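Local coordinates for protein beta-1,3-glucosyltransferase (PDB 5JVV) that is a fungal carbohydrate-active enzyme that probably has the beta-jelly-roll fold of glycoside hydrolase family 16, at residues A[113-119]-A[130-136]; A[193-197]-A[225-229]. All coordinates share one frame. Where two conformers were deposited one is given. Residue numbers count along the deposited sequence, not the author numbering.

Contact 1 of 2, residues A[113-119]-A[130-136]; sequences DDGEIDI and TMVLHTK
Strands 116-118 and 130-134 form an antiparallel beta hairpin in a jelly-roll sandwich, their axes 4.8 Å apart at 174°. E116 faces H134 and D118 faces V132 as hydrogen-bonded pairs (E116 N to H134 O and H134 N to E116 O, both 3.0 Å; D118 N to V132 O 2.7 Å; V132 N to D118 O 3.1 Å); I117-L133 between is non-hydrogen-bonded. G115 (phi/psi 83/-177) has CA 3.1 Å from H134 O, where a CB would clash. One water joins D114 O to K136 N; another (D114 OD1 2.6 Å, K136 NZ 2.9 Å) spans their long salt bridge (3.6 Å). I117 CG2 meets L133 CD1 (3.8 Å) on the apolar face. The other carries E116 (p), D118 (m), V132 and H134 (m); W111 NE1 hydrogen-bonds to E116 OE2. With E121, E116 and D118 match the family signature E-x-D-x-x-E, so this face probably lines the active-site cleft. E116 CG lies 3.6 Å from CD2 of H134, whose NE2 (2.8 Å) shares a water with D118 OD2 (2.6 Å).

Contact 2 of 2, residues A[193-197]-A[225-229]; sequences EFIKL and NFKGT
Two backbone hydrogen bonds set the register of 193-197 against 225-229: I195 N to F226 O (3.0 Å) and F226 N to I195 O (2.8 Å), the reciprocal couple of an antiparallel hydrogen-bonded pair, CA-CA 5.1 Å. K196 and N225 follow as a non-hydrogen-bonded pair at 4.7 Å. A CA-H...O contact, F194 CA to F226 O at 3.2 Å, supplements the ladder, and L197 carries it on to M223 and G224. Past F194 the backbones are linked by a water 2.6 Å from E193 O that accepts from G228 N (2.9 Å).

Apolar packing is divided between the faces. On one, I195 (m, t) places CB 4.3 Å from F226 CB, and L197 CD1 reaches F226 CE2 at 3.8 Å; F226 is in the m rotamer. On the other, F194 CB lies 3.7 Å from K227 CB.

Polar side chains take partners outside the pair: N225 ND2 hydrogen-bonds to D146 O and K227 NZ to S143 OG, whereas N225 OD1 is buried without a partner, 3.7 Å from K196 CG.

With 27 residues between the segments, 224-226 pairs antiparallel with 195-201 in a sheet whose I195, L197 and F226 side faces the other, consistent with a jelly-roll sandwich.

How the contacts relate
Contact 1 is complete in sequence before contact 2 opens, so the two lie in series along the chain, yet their centres are about 12 Å apart. Each belongs to a different sheet: 113-119/130-136 to the mixed one, 193-197/225-229 to the antiparallel one. The sheets meet through apolar side chains, as four packing distances attest: I117 CD1 to I195 CD1 3.5 Å, M131 CG to L197 CD1 3.7 Å, L133 CD2 to F226 CB 3.8 Å and M131 CB to F226 CZ 3.9 Å. I232 and F236 add to this layer. The I195, L197 and F226 side of contact 2 thus lines the sandwich interior, against the sheet whose other face carries the signature acids.

Contact 1 of 2, residues A[113-119]-A[130-136]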
ATOM      1  N   ASP A 113      13.980  10.513  -0.206  1.00 12.40           N
ATOM      2  CA  ASP A 113      15.216  10.502  -0.974  1.00 13.33           C
ATOM      3  C   ASP A 113      16.138   9.291  -0.806  1.00 19.10           C
ATOM      4  O   ASP A 113      17.240   9.265  -1.359  1.00 22.63           O
ATOM      5  CB  ASP A 113      15.939  11.840  -0.788  1.00 15.47           C
ATOM      6  CG  ASP A 113      15.106  13.005  -1.300  1.00 16.04           C
ATOM      7  OD1 ASP A 113      14.973  13.133  -2.537  1.00 21.10           O
ATOM      8  OD2 ASP A 113      14.552  13.778  -0.478  1.00 18.80           O
ATOM      9  N   ASP A 114      15.680   8.288  -0.066  1.00 17.05           N
ATOM     10  CA  ASP A 114      16.349   6.986  -0.052  1.00 15.60           C
ATOM     11  C   ASP A 114      15.624   6.001  -0.958  1.00 14.63           C
ATOM     12  O   ASP A 114      16.038   4.839  -1.092  1.00 13.90           O
ATOM     13  CB  ASP A 114      16.406   6.423   1.370  1.00 22.40           C
ATOM     14  CG  ASP A 114      17.672   6.814   2.097  1.00 35.20           C
ATOM     15  OD1 ASP A 114      18.602   7.327   1.439  1.00 38.96           O
ATOM     16  OD2 ASP A 114      17.735   6.591   3.325  1.00 43.05           O
ATOM     17  N   GLY A 115      14.540   6.463  -1.572  1.00 13.85           N
ATOM     18  CA  GLY A 115      13.705   5.601  -2.396  1.00 14.00           C
ATOM     19  C   GLY A 115      12.713   4.814  -1.555  1.00 10.73           C
ATOM     20  O   GLY A 115      12.646   4.985  -0.331  1.00 12.03           O
ATOM     21  N   GLU A 116      11.942   3.947  -2.210  1.00 11.50           N
ATOM     22  CA  GLU A 116      10.901   3.180  -1.526  1.00  8.00           C
ATOM     23  C   GLU A 116      10.374   2.072  -2.429  1.00  8.78           C
ATOM     24  O   GLU A 116      10.561   2.105  -3.653  1.00  9.15           O
ATOM     25  CB  GLU A 116       9.741   4.097  -1.120  1.00  9.67           C
ATOM     26  CG  GLU A 116       8.928   4.620  -2.291  1.00 10.09           C
ATOM     27  CD  GLU A 116       8.006   5.755  -1.907  1.00 11.82           C
ATOM     28  OE1 GLU A 116       6.781   5.536  -1.750  1.00 14.14           O
ATOM     29  OE2 GLU A 116       8.504   6.884  -1.748  1.00 13.14           O
ATOM     30  N   ILE A 117       9.721   1.086  -1.814  1.00 10.25           N
ATOM     31  CA  ILE A 117       9.045   0.029  -2.548  1.00  9.63           C
ATOM     32  C   ILE A 117       7.550   0.143  -2.281  1.00  9.76           C
ATOM     33  O   ILE A 117       7.119   0.007  -1.140  1.00  9.51           O
ATOM     34  CB  ILE A 117       9.513  -1.366  -2.089  1.00  9.07           C
ATOM     35  CG1 ILE A 117      11.026  -1.525  -2.275  1.00 11.47           C
ATOM     36  CG2 ILE A 117       8.760  -2.466  -2.836  1.00  9.25           C
ATOM     37  CD1 ILE A 117      11.599  -2.632  -1.412  1.00 13.21           C
ATOM     38  N   ASP A 118       6.759   0.413  -3.314  1.00  8.67           N
ATOM     39  CA  ASP A 118       5.311   0.541  -3.124  1.00  8.98           C
ATOM     40  C   ASP A 118       4.646  -0.718  -3.641  1.00  7.33           C
ATOM     41  O   ASP A 118       4.621  -0.952  -4.853  1.00  8.90           O
ATOM     42  CB  ASP A 118       4.762   1.767  -3.868  1.00  9.38           C
ATOM     43  CG  ASP A 118       5.446   3.057  -3.456  1.00 14.12           C
ATOM     44  OD1 ASP A 118       5.792   3.190  -2.269  1.00 13.29           O
ATOM     45  OD2 ASP A 118       5.652   3.927  -4.322  1.00 21.64           O
ATOM     46  N   ILE A 119       4.137  -1.539  -2.719  1.00  7.32           N
ATOM     47  CA  ILE A 119       3.593  -2.851  -3.063  1.00  7.48           C
ATOM     48  C   ILE A 119       2.134  -2.765  -3.514  1.00  9.98           C
ATOM     49  O   ILE A 119       1.762  -3.323  -4.557  1.00  9.17           O
ATOM     50  CB  ILE A 119       3.722  -3.822  -1.884  1.00  8.29           C
ATOM     51  CG1 ILE A 119       5.200  -3.975  -1.496  1.00  8.76           C
ATOM     52  CG2 ILE A 119       3.136  -5.192  -2.245  1.00  9.26           C
ATOM     53  CD1 ILE A 119       5.395  -4.735  -0.185  1.00 10.75           C
ATOM     54  N   THR A 130      -1.136  -0.223  -8.679  1.00  9.56           N
ATOM     55  CA  THR A 130       0.104   0.283  -9.261  0.56 11.64           C
ATOM     56  C   THR A 130       1.253   0.012  -8.316  1.00 14.89           C
ATOM     57  O   THR A 130       1.320   0.508  -7.197  1.00 16.81           O
ATOM     58  CB  THR A 130       0.064   1.777  -9.671  0.56 12.81           C
ATOM     59  OG1 THR A 130      -0.382   2.579  -8.572  0.56 12.57           O
ATOM     60  CG2 THR A 130      -0.861   1.982 -10.857  0.56 12.35           C
ATOM     61  N   MET A 131       2.156  -0.841  -8.786  1.00  9.84           N
ATOM     62  CA  MET A 131       3.369  -1.172  -8.047  1.00 11.34           C
ATOM     63  C   MET A 131       4.436  -0.202  -8.510  1.00 12.77           C
ATOM     64  O   MET A 131       4.593   0.015  -9.713  1.00 12.14           O
ATOM     65  CB  MET A 131       3.805  -2.607  -8.363  1.00  8.87           C
ATOM     66  CG  MET A 131       2.785  -3.658  -7.895  1.00  8.48           C
ATOM     67  SD  MET A 131       3.023  -5.258  -8.678  1.00 11.41           S
ATOM     68  CE  MET A 131       2.357  -4.891 -10.306  1.00 13.94           C
ATOM     69  N   VAL A 132       5.162   0.399  -7.570  1.00  9.46           N
ATOM     70  CA  VAL A 132       6.153   1.420  -7.923  1.00 10.42           C
ATOM     71  C   VAL A 132       7.428   1.220  -7.114  1.00 12.41           C
ATOM     72  O   VAL A 132       7.362   0.975  -5.909  1.00 13.83           O
ATOM     73  CB  VAL A 132       5.640   2.848  -7.603  1.00 13.52           C
ATOM     74  CG1 VAL A 132       6.586   3.904  -8.188  1.00 13.31           C
ATOM     75  CG2 VAL A 132       4.232   3.067  -8.129  1.00 16.10           C
ATOM     76  N   LEU A 133       8.585   1.319  -7.769  1.00  8.34           N
ATOM     77  CA  LEU A 133       9.833   1.483  -7.029  1.00 10.98           C
ATOM     78  C   LEU A 133      10.421   2.852  -7.335  1.00 11.61           C
ATOM     79  O   LEU A 133      10.274   3.363  -8.449  1.00 11.68           O
ATOM     80  CB  LEU A 133      10.854   0.403  -7.398  1.00 13.36           C
ATOM     81  CG  LEU A 133      10.928  -0.835  -6.500  1.00 13.43           C
ATOM     82  CD1 LEU A 133       9.596  -1.574  -6.415  1.00 14.55           C
ATOM     83  CD2 LEU A 133      12.032  -1.781  -6.977  1.00 13.39           C
ATOM     84  N   HIS A 134      11.066   3.444  -6.335  1.00 10.38           N
ATOM     85  CA  HIS A 134      11.896   4.623  -6.535  1.00 11.28           C
ATOM     86  C   HIS A 134      13.252   4.260  -5.974  1.00 12.15           C
ATOM     87  O   HIS A 134      13.341   3.785  -4.840  1.00 13.21           O
ATOM     88  CB  HIS A 134      11.341   5.829  -5.763  1.00 14.79           C
ATOM     89  CG  HIS A 134       9.957   6.234  -6.169  1.00 14.66           C
ATOM     90  ND1 HIS A 134       9.708   7.076  -7.229  1.00 16.04           N
ATOM     91  CD2 HIS A 134       8.749   5.926  -5.641  1.00 18.22           C
ATOM     92  CE1 HIS A 134       8.406   7.267  -7.341  1.00 15.05           C
ATOM     93  NE2 HIS A 134       7.801   6.579  -6.392  1.00 14.37           N
ATOM     94  N   THR A 135      14.307   4.465  -6.757  1.00 11.92           N
ATOM     95  CA  THR A 135      15.651   4.090  -6.328  1.00 10.13           C
ATOM     96  C   THR A 135      16.582   5.292  -6.356  1.00  9.14           C
ATOM     97  O   THR A 135      16.347   6.235  -7.111  1.00 12.88           O
ATOM     98  CB  THR A 135      16.256   2.988  -7.231  1.00 10.49           C
ATOM     99  OG1 THR A 135      16.312   3.444  -8.593  1.00 11.80           O
ATOM    100  CG2 THR A 135      15.433   1.707  -7.171  1.00 13.82           C
ATOM    101  N   LYS A 136      17.651   5.252  -5.559  1.00 11.38           N
ATOM    102  CA  LYS A 136      18.685   6.298  -5.655  1.00 13.84           C
ATOM    103  C   LYS A 136      19.518   6.137  -6.926  1.00 13.93           C
ATOM    104  O   LYS A 136      19.819   7.121  -7.613  1.00 17.60           O
ATOM    105  CB  LYS A 136      19.607   6.285  -4.427  1.00 18.44           C
ATOM    106  CG  LYS A 136      18.946   6.690  -3.113  1.00 21.84           C
ATOM    107  CD  LYS A 136      19.800   6.292  -1.894  1.00 25.72           C
ATOM    108  CE  LYS A 136      20.858   7.335  -1.568  1.00 37.06           C
ATOM    109  NZ  LYS A 136      21.721   6.976  -0.397  1.00 36.57           N
TER
HETATM  110  O   HOH W   1      17.206   3.619  -3.371  1.00 15.12           O
HETATM  111  O   HOH W   2      20.594   5.747   2.010  1.00 40.53           O
HETATM  112  O   HOH W   3       5.128   6.191  -5.485  1.00 24.75           O

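Contact 2 of 2, residues A[193-197]-A[225-229]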
ATOM      1  N   GLU A 193      19.390  -9.022  -6.679  1.00 13.52           N
ATOM      2  CA  GLU A 193      19.180  -8.734  -8.092  1.00 14.49           C
ATOM      3  C   GLU A 193      17.806  -8.165  -8.412  1.00 14.16           C
ATOM      4  O   GLU A 193      17.654  -7.412  -9.379  1.00 14.84           O
ATOM      5  CB  GLU A 193      19.418  -9.997  -8.913  1.00 15.75           C
ATOM      6  CG  GLU A 193      20.872 -10.431  -8.913  1.00 16.40           C
ATOM      7  CD  GLU A 193      21.056 -11.899  -9.253  1.00 27.24           C
ATOM      8  OE1 GLU A 193      20.050 -12.587  -9.535  1.00 28.74           O
ATOM      9  OE2 GLU A 193      22.213 -12.365  -9.232  1.00 39.89           O
ATOM     10  N   PHE A 194      16.799  -8.528  -7.623  1.00 13.86           N
ATOM     11  CA  PHE A 194      15.441  -8.145  -7.979  1.00 12.92           C
ATOM     12  C   PHE A 194      14.485  -8.030  -6.802  1.00 13.16           C
ATOM     13  O   PHE A 194      14.732  -8.557  -5.716  1.00 12.76           O
ATOM     14  CB  PHE A 194      14.864  -9.114  -9.029  1.00 12.65           C
ATOM     15  CG  PHE A 194      14.827 -10.564  -8.593  1.00 16.88           C
ATOM     16  CD1 PHE A 194      13.893 -11.010  -7.660  1.00 13.31           C
ATOM     17  CD2 PHE A 194      15.692 -11.485  -9.158  1.00 18.59           C
ATOM     18  CE1 PHE A 194      13.853 -12.341  -7.277  1.00 18.86           C
ATOM     19  CE2 PHE A 194      15.653 -12.824  -8.786  1.00 18.35           C
ATOM     20  CZ  PHE A 194      14.734 -13.246  -7.839  1.00 18.38           C
ATOM     21  N   ILE A 195      13.395  -7.311  -7.036  1.00 10.19           N
ATOM     22  CA  ILE A 195      12.226  -7.379  -6.176  1.00  9.77           C
ATOM     23  C   ILE A 195      11.080  -7.860  -7.049  1.00 10.12           C
ATOM     24  O   ILE A 195      10.769  -7.252  -8.076  1.00 11.85           O
ATOM     25  CB  ILE A 195      11.906  -6.008  -5.547  1.00 11.67           C
ATOM     26  CG1 ILE A 195      12.927  -5.714  -4.448  1.00 16.12           C
ATOM     27  CG2 ILE A 195      10.500  -6.001  -4.960  1.00 12.32           C
ATOM     28  CD1 ILE A 195      13.094  -4.253  -4.159  1.00 20.39           C
ATOM     29  N   LYS A 196      10.473  -8.979  -6.663  1.00  9.04           N
ATOM     30  CA  LYS A 196       9.331  -9.514  -7.397  1.00  8.67           C
ATOM     31  C   LYS A 196       8.089  -9.423  -6.537  1.00 11.07           C
ATOM     32  O   LYS A 196       8.138  -9.726  -5.341  1.00 12.02           O
ATOM     33  CB  LYS A 196       9.582 -10.964  -7.799  1.00 10.52           C
ATOM     34  CG  LYS A 196      10.629 -11.115  -8.889  1.00  9.10           C
ATOM     35  CD  LYS A 196      10.938 -12.589  -9.141  1.00 10.30           C
ATOM     36  CE  LYS A 196      11.983 -12.761 -10.230  1.00 12.62           C
ATOM     37  NZ  LYS A 196      12.265 -14.217 -10.495  1.00 16.40           N
ATOM     38  N   LEU A 197       6.983  -8.999  -7.143  1.00 11.22           N
ATOM     39  CA  LEU A 197       5.711  -8.872  -6.426  1.00  9.37           C
ATOM     40  C   LEU A 197       4.639  -9.736  -7.081  1.00 10.39           C
ATOM     41  O   LEU A 197       4.518  -9.742  -8.310  1.00 12.11           O
ATOM     42  CB  LEU A 197       5.250  -7.413  -6.393  1.00 10.89           C
ATOM     43  CG  LEU A 197       6.237  -6.401  -5.807  1.00  9.67           C
ATOM     44  CD1 LEU A 197       5.702  -4.978  -5.971  1.00 10.22           C
ATOM     45  CD2 LEU A 197       6.472  -6.701  -4.339  1.00 11.56           C
ATOM     46  N   ASN A 225       7.814  -7.487 -11.919  1.00 11.27           N
ATOM     47  CA  ASN A 225       9.157  -8.064 -11.877  1.00  8.90           C
ATOM     48  C   ASN A 225      10.194  -6.950 -11.961  1.00 10.14           C
ATOM     49  O   ASN A 225      10.561  -6.510 -13.060  1.00 12.89           O
ATOM     50  CB  ASN A 225       9.337  -9.080 -13.011  1.00 10.31           C
ATOM     51  CG  ASN A 225      10.572  -9.958 -12.833  1.00 10.22           C
ATOM     52  OD1 ASN A 225      11.512  -9.601 -12.117  1.00 13.15           O
ATOM     53  ND2 ASN A 225      10.582 -11.108 -13.510  1.00 13.88           N
ATOM     54  N   PHE A 226      10.646  -6.478 -10.802  1.00  9.87           N
ATOM     55  CA  PHE A 226      11.579  -5.355 -10.770  1.00  9.28           C
ATOM     56  C   PHE A 226      13.009  -5.867 -10.835  1.00 10.10           C
ATOM     57  O   PHE A 226      13.651  -6.163  -9.820  1.00 12.73           O
ATOM     58  CB  PHE A 226      11.325  -4.446  -9.562  1.00  9.78           C
ATOM     59  CG  PHE A 226       9.967  -3.790  -9.583  1.00 10.64           C
ATOM     60  CD1 PHE A 226       9.804  -2.514 -10.103  1.00 11.66           C
ATOM     61  CD2 PHE A 226       8.851  -4.470  -9.108  1.00  8.47           C
ATOM     62  CE1 PHE A 226       8.549  -1.905 -10.133  1.00  9.17           C
ATOM     63  CE2 PHE A 226       7.591  -3.886  -9.133  1.00 10.58           C
ATOM     64  CZ  PHE A 226       7.438  -2.592  -9.651  1.00 10.01           C
ATOM     65  N   LYS A 227      13.502  -5.949 -12.063  1.00 10.69           N
ATOM     66  CA  LYS A 227      14.763  -6.603 -12.372  1.00 10.94           C
ATOM     67  C   LYS A 227      15.247  -5.947 -13.654  1.00 12.43           C
ATOM     68  O   LYS A 227      14.442  -5.659 -14.537  1.00 12.58           O
ATOM     69  CB  LYS A 227      14.513  -8.097 -12.574  1.00 13.39           C
ATOM     70  CG  LYS A 227      15.710  -8.906 -13.035  1.00 18.25           C
ATOM     71  CD  LYS A 227      15.375 -10.400 -12.940  1.00 28.30           C
ATOM     72  CE  LYS A 227      15.916 -11.177 -14.122  1.00 35.40           C
ATOM     73  NZ  LYS A 227      15.219 -10.798 -15.382  1.00 38.62           N
ATOM     74  N   GLY A 228      16.543  -5.673 -13.748  1.00 10.59           N
ATOM     75  CA  GLY A 228      17.049  -4.975 -14.917  1.00 13.98           C
ATOM     76  C   GLY A 228      18.485  -4.519 -14.827  1.00 13.88           C
ATOM     77  O   GLY A 228      19.382  -5.304 -14.529  1.00 13.07           O
ATOM     78  N   THR A 229      18.706  -3.235 -15.092  1.00 11.61           N
ATOM     79  CA  THR A 229      20.051  -2.727 -15.354  1.00 11.90           C
ATOM     80  C   THR A 229      20.837  -2.327 -14.114  1.00 12.38           C
ATOM     81  O   THR A 229      21.939  -1.794 -14.225  1.00 16.20           O
ATOM     82  CB  THR A 229      20.020  -1.525 -16.311  1.00 10.56           C
ATOM     83  OG1 THR A 229      19.351  -0.419 -15.689  1.00 12.55           O
ATOM     84  CG2 THR A 229      19.309  -1.889 -17.596  1.00 12.26           C
TER
HETATM   85  O   HOH W   4      18.467  -6.658 -11.745  1.00 13.63           O